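Local coordinates for alpha-actinin-like protein 1 (PDB 5BVR), which binds actin filaments through the tandem calponin-homology domains present here and helps to form and organise the actin ring that drives cytokinesis in fission yeast, at residues D34-L39 with G99-I104; N73-L78 with I91-I96. All coordinates share one frame; numbering follows the deposited sequence.

Interaction 1. Residues D34-L39 with G99-I104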
loop_
_atom_site.group_PDB
_atom_site.type_symbol
_atom_site.label_atom_id
_atom_site.label_comp_id
_atom_site.label_asym_id
_atom_site.label_seq_id
_atom_site.Cartn_x
_atom_site.Cartn_y
_atom_site.Cartn_z
ATOM N N ASP A 34 -8.834 5.419 12.652
ATOM C CA ASP A 34 -8.085 6.645 12.899
ATOM C C ASP A 34 -6.700 6.306 13.415
ATOM O O ASP A 34 -6.535 5.899 14.574
ATOM C CB ASP A 34 -8.837 7.511 13.922
ATOM C CG ASP A 34 -8.204 8.884 14.122
ATOM O OD1 ASP A 34 -7.092 9.133 13.608
ATOM O OD2 ASP A 34 -8.825 9.716 14.823
ATOM N N LEU A 35 -5.701 6.457 12.550
ATOM C CA LEU A 35 -4.331 6.126 12.924
ATOM C C LEU A 35 -3.782 6.988 14.054
ATOM O O LEU A 35 -2.763 6.632 14.639
ATOM C CB LEU A 35 -3.411 6.221 11.706
ATOM C CG LEU A 35 -3.519 5.050 10.727
ATOM C CD1 LEU A 35 -2.760 5.393 9.449
ATOM C CD2 LEU A 35 -2.982 3.774 11.349
ATOM N N ARG A 36 -4.444 8.091 14.376
ATOM C CA ARG A 36 -4.009 8.913 15.504
ATOM C C ARG A 36 -4.268 8.222 16.827
ATOM O O ARG A 36 -3.558 8.463 17.806
ATOM C CB ARG A 36 -4.723 10.263 15.521
ATOM C CG ARG A 36 -4.297 11.190 14.425
ATOM C CD ARG A 36 -5.026 12.521 14.498
ATOM N NE ARG A 36 -4.622 13.396 13.400
ATOM C CZ ARG A 36 -5.208 14.549 13.089
ATOM N NH1 ARG A 36 -6.242 14.995 13.796
ATOM N NH2 ARG A 36 -4.755 15.260 12.065
ATOM N N LYS A 37 -5.287 7.371 16.858
ATOM C CA LYS A 37 -5.754 6.808 18.117
ATOM C C LYS A 37 -5.703 5.293 18.164
ATOM O O LYS A 37 -5.443 4.713 19.218
ATOM C CB LYS A 37 -7.202 7.250 18.383
ATOM C CG LYS A 37 -7.378 8.740 18.616
ATOM C CD LYS A 37 -6.804 9.179 19.956
ATOM C CE LYS A 37 -6.911 10.693 20.143
ATOM N NZ LYS A 37 -6.179 11.448 19.072
ATOM N N ASP A 38 -5.940 4.643 17.025
ATOM C CA ASP A 38 -6.271 3.215 17.052
ATOM C C ASP A 38 -5.068 2.283 17.212
ATOM O O ASP A 38 -5.245 1.085 17.407
ATOM C CB ASP A 38 -7.080 2.808 15.819
ATOM C CG ASP A 38 -8.446 3.484 15.762
ATOM O OD1 ASP A 38 -8.897 4.045 16.783
ATOM O OD2 ASP A 38 -9.070 3.451 14.692
ATOM N N LEU A 39 -3.855 2.816 17.125
ATOM C CA LEU A 39 -2.654 2.013 17.349
ATOM C C LEU A 39 -2.063 2.230 18.734
ATOM O O LEU A 39 -1.065 1.611 19.064
ATOM C CB LEU A 39 -1.565 2.345 16.335
ATOM C CG LEU A 39 -1.970 2.269 14.864
ATOM C CD1 LEU A 39 -0.744 2.499 13.980
ATOM C CD2 LEU A 39 -2.629 0.966 14.534
ATOM N N GLY A 99 0.035 9.100 19.723
ATOM C CA GLY A 99 -0.604 9.439 18.462
ATOM C C GLY A 99 0.087 10.482 17.615
ATOM O O GLY A 99 -0.582 11.333 17.026
ATOM N N ASN A 100 1.407 10.433 17.545
ATOM C CA ASN A 100 2.148 11.287 16.627
ATOM C C ASN A 100 1.905 10.780 15.200
ATOM O O ASN A 100 2.549 9.833 14.752
ATOM C CB ASN A 100 3.635 11.276 16.966
ATOM C CG ASN A 100 4.428 12.292 16.158
ATOM O OD1 ASN A 100 4.228 12.456 14.948
ATOM N ND2 ASN A 100 5.320 13.007 16.841
ATOM N N LEU A 101 0.958 11.399 14.499
ATOM C CA LEU A 101 0.543 10.918 13.181
ATOM C C LEU A 101 1.699 10.917 12.179
ATOM O O LEU A 101 1.856 9.964 11.414
ATOM C CB LEU A 101 -0.648 11.723 12.659
ATOM C CG LEU A 101 -1.174 11.219 11.313
ATOM C CD1 LEU A 101 -1.718 9.791 11.373
ATOM C CD2 LEU A 101 -2.237 12.186 10.858
ATOM N N LYS A 102 2.532 11.951 12.165
ATOM C CA LYS A 102 3.652 11.986 11.228
ATOM C C LYS A 102 4.553 10.766 11.400
ATOM O O LYS A 102 4.927 10.097 10.425
ATOM C CB LYS A 102 4.477 13.254 11.425
ATOM C CG LYS A 102 5.631 13.389 10.442
ATOM C CD LYS A 102 6.548 14.523 10.855
ATOM C CE LYS A 102 7.709 14.670 9.899
ATOM N NZ LYS A 102 7.246 15.110 8.557
ATOM N N LEU A 103 4.883 10.458 12.650
ATOM C CA LEU A 103 5.798 9.352 12.908
ATOM C C LEU A 103 5.108 8.025 12.662
ATOM O O LEU A 103 5.723 7.097 12.165
ATOM C CB LEU A 103 6.359 9.436 14.326
ATOM C CG LEU A 103 7.241 10.660 14.586
ATOM C CD1 LEU A 103 7.773 10.627 16.018
ATOM C CD2 LEU A 103 8.395 10.725 13.611
ATOM N N ILE A 104 3.820 7.952 12.946
ATOM C CA ILE A 104 3.046 6.752 12.675
ATOM C C ILE A 104 2.995 6.453 11.170
ATOM O O ILE A 104 3.218 5.320 10.764
ATOM C CB ILE A 104 1.638 6.859 13.286
ATOM C CG1 ILE A 104 1.724 6.678 14.815
ATOM C CG2 ILE A 104 0.723 5.796 12.691
ATOM C CD1 ILE A 104 0.469 7.077 15.548
#
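In the first calponin-homology (CH) domain of this actin-binding region, a loop that follows helix 11-25 folds over the start of helix 101-117, and the contact rests chiefly on R36, L101 and I104. The loop, D34-L39, owes its shape to an Asx turn: D34 OD1 accepts from R36 N, whose N-H comes from above the carboxylate plane, while D34 O receives both K37 N and D38 N. D38 OD2 in turn accepts from D34 N at 2.8 Å, from above its carboxylate plane.

On the helix side, G99, with phi 72°, is the C-prime residue of the Schellman motif that ends helix 93-97, and N100 then N-caps the next helix, its OD1 accepting from L103 N. G99 CA lies 3.2 Å from R36 O, a close approach of the glycine's bare CA to the carbonyl.

L101 has CG anti to its backbone N (chi1 -177°), which spreads its two methyls between two loop residues. CD1 packs on L35 CB at 4.0 Å. CD2 meets the R36 guanidinium at its edge, in plane, rather than over a face, and stands 3.7 Å from R36 NE. The R36 chain runs extended from CG to NE and crosses L101 obliquely, so its aliphatic CG also passes near L101 CB.

One helical turn on, I104 also points toward the loop. The I104 and L39 side chains slide past each other in opposite directions, with I104 CG2 3.8 Å from L39 CD1. L35 and L39 also touch T17 and F20 of helix 11-25 respectively, so each side chain meets both helices. The other branch of I104 ends against the backbone, with its CD1 methyl 3.4 Å from L35 O.

Interaction 2. Residues N73-L78 with I91-I96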
loop_
_atom_site.group_PDB
_atom_site.type_symbol
_atom_site.label_atom_id
_atom_site.label_comp_id
_atom_site.label_asym_id
_atom_site.label_seq_id
_atom_site.Cartn_x
_atom_site.Cartn_y
_atom_site.Cartn_z
ATOM N N ASN A 73 3.528 -3.017 24.938
ATOM C CA ASN A 73 3.079 -3.572 23.662
ATOM C C ASN A 73 3.765 -2.891 22.497
ATOM O O ASN A 73 4.274 -3.551 21.599
ATOM C CB ASN A 73 1.558 -3.472 23.465
ATOM C CG ASN A 73 0.773 -4.463 24.321
ATOM O OD1 ASN A 73 1.334 -5.377 24.926
ATOM N ND2 ASN A 73 -0.534 -4.297 24.336
ATOM N N VAL A 74 3.793 -1.567 22.508
ATOM C CA VAL A 74 4.384 -0.874 21.389
ATOM C C VAL A 74 5.888 -1.166 21.304
ATOM O O VAL A 74 6.434 -1.342 20.207
ATOM C CB VAL A 74 4.109 0.640 21.476
ATOM C CG1 VAL A 74 4.869 1.371 20.407
ATOM C CG2 VAL A 74 2.635 0.920 21.321
ATOM N N ASN A 75 6.551 -1.208 22.457
ATOM C CA ASN A 75 7.971 -1.488 22.493
ATOM C C ASN A 75 8.245 -2.886 21.911
ATOM O O ASN A 75 9.209 -3.070 21.176
ATOM C CB ASN A 75 8.504 -1.359 23.918
ATOM C CG ASN A 75 10.002 -1.521 24.003
ATOM O OD1 ASN A 75 10.759 -0.709 23.481
ATOM N ND2 ASN A 75 10.439 -2.573 24.678
ATOM N N LYS A 76 7.381 -3.851 22.220
ATOM C CA LYS A 76 7.493 -5.190 21.626
ATOM C C LYS A 76 7.471 -5.109 20.101
ATOM O O LYS A 76 8.303 -5.710 19.422
ATOM C CB LYS A 76 6.347 -6.079 22.127
ATOM C CG LYS A 76 6.335 -7.472 21.574
ATOM C CD LYS A 76 5.188 -8.244 22.193
ATOM C CE LYS A 76 5.019 -9.598 21.574
ATOM N NZ LYS A 76 6.091 -10.501 22.066
ATOM N N ALA A 77 6.524 -4.348 19.567
ATOM C CA ALA A 77 6.418 -4.178 18.121
ATOM C C ALA A 77 7.667 -3.536 17.540
ATOM O O ALA A 77 8.180 -3.987 16.517
ATOM C CB ALA A 77 5.209 -3.346 17.793
ATOM N N LEU A 78 8.125 -2.458 18.168
ATOM C CA LEU A 78 9.272 -1.731 17.645
ATOM C C LEU A 78 10.514 -2.597 17.696
ATOM O O LEU A 78 11.311 -2.581 16.756
ATOM C CB LEU A 78 9.473 -0.405 18.389
ATOM C CG LEU A 78 8.323 0.602 18.307
ATOM C CD1 LEU A 78 8.705 1.888 19.017
ATOM C CD2 LEU A 78 7.936 0.894 16.884
ATOM N N ILE A 91 11.790 7.289 16.279
ATOM C CA ILE A 91 10.492 6.896 16.822
ATOM C C ILE A 91 10.670 6.035 18.068
ATOM O O ILE A 91 11.510 5.141 18.107
ATOM C CB ILE A 91 9.600 6.174 15.778
ATOM C CG1 ILE A 91 8.154 6.112 16.274
ATOM C CG2 ILE A 91 10.158 4.804 15.433
ATOM C CD1 ILE A 91 7.147 5.750 15.202
ATOM N N GLY A 92 9.877 6.312 19.095
ATOM C CA GLY A 92 9.908 5.514 20.303
ATOM C C GLY A 92 8.483 5.182 20.671
ATOM O O GLY A 92 7.557 5.698 20.071
ATOM N N PRO A 93 8.299 4.307 21.658
ATOM C CA PRO A 93 6.951 3.833 21.993
ATOM C C PRO A 93 5.945 4.938 22.314
ATOM O O PRO A 93 4.785 4.820 21.927
ATOM C CB PRO A 93 7.199 2.937 23.206
ATOM C CG PRO A 93 8.561 2.406 22.952
ATOM C CD PRO A 93 9.338 3.562 22.391
ATOM N N ALA A 94 6.373 5.973 23.031
ATOM C CA ALA A 94 5.452 7.029 23.417
ATOM C C ALA A 94 4.940 7.793 22.196
ATOM O O ALA A 94 3.817 8.318 22.217
ATOM C CB ALA A 94 6.103 7.988 24.427
ATOM N N ASP A 95 5.726 7.834 21.120
ATOM C CA ASP A 95 5.273 8.514 19.910
ATOM C C ASP A 95 4.034 7.838 19.338
ATOM O O ASP A 95 3.161 8.485 18.737
ATOM C CB ASP A 95 6.380 8.533 18.864
ATOM C CG ASP A 95 7.594 9.331 19.307
ATOM O OD1 ASP A 95 7.409 10.464 19.825
ATOM O OD2 ASP A 95 8.724 8.829 19.141
ATOM N N ILE A 96 3.965 6.518 19.492
ATOM C CA ILE A 96 2.821 5.759 19.018
ATOM C C ILE A 96 1.676 5.822 20.031
ATOM O O ILE A 96 0.535 6.091 19.664
ATOM C CB ILE A 96 3.218 4.304 18.656
ATOM C CG1 ILE A 96 4.268 4.327 17.530
ATOM C CG2 ILE A 96 2.010 3.512 18.242
ATOM C CD1 ILE A 96 4.953 3.014 17.293
#
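L78, on helix 67-83, offers a clear example of a branched side chain dividing its two methyls between the start of a short helix and I96, one turn further on. Its CB leaves the backbone toward residues 91-96, and with chi1 at -61° CG lies anti to the carbonyl carbon. From CG, with chi2 near 180° (-177°), the branches part. CD1 reaches the G92-P93 junction, where it lies 3.6 Å from P93 N, close to G92 C and to P93 CD. CD2 meets I96 CD1 at 3.7 Å, the two side chains approaching tip to tip.

One turn earlier on the same helix, V74 approaches I96 obliquely. CG1 is anti to the backbone N (chi1 173°) and carries most of this contact, 3.5 Å from I96 CD1 and 3.6 Å from P93 CA. The I96 CD1 methyl thus touches both V74 CG1 and L78 CD2, which come at it from roughly perpendicular directions. At the margin, N75 lies alongside P93 and points the same way, with its OD1 3.8 Å from P93 CG. Within 73-78 the proline meets three residues through different ring atoms: V74 at CB, N75 at CG and L78 at CD; L71, earlier on the helix, touches it too.

One polar bond shapes the start of helix 93-97: D95 OD2 uses its anti lone pair to accept from G92 N at 2.8 Å, tying the residue before the proline to the helix's first turn.

This apolar seam lies in the first CH domain, and residues 91-96 belong to its actin-binding region. L78 and I96 both continue onto L107 of helix 101-117, while N73 and A77 touch helix 43-53, so helix 67-83 packs against helix 43-53, the short helix 93-97 and helix 101-117.

Overall arrangement
Both contacts belong to the first of the two CH domains, and the principle they illustrate is nesting. From the N terminus, the chain leaves helix 11-25 and enters the loop at residues 34-39, which opens interaction 1. It then passes through helix 43-53 to helix 67-83, where residues 73-78 open interaction 2. A short connection brings in residues 91-96, closing the inner loop, and soon residues 99-104 close the outer one. The contact centres are about 12 Å apart, and they touch: N100 N probably donates to D95 O, and L39 O packs on I96 CG2. Interaction 1 ties the early loop to helix 101-117, interaction 2 helix 67-83 to helix 93-97, which directly precedes helix 101-117.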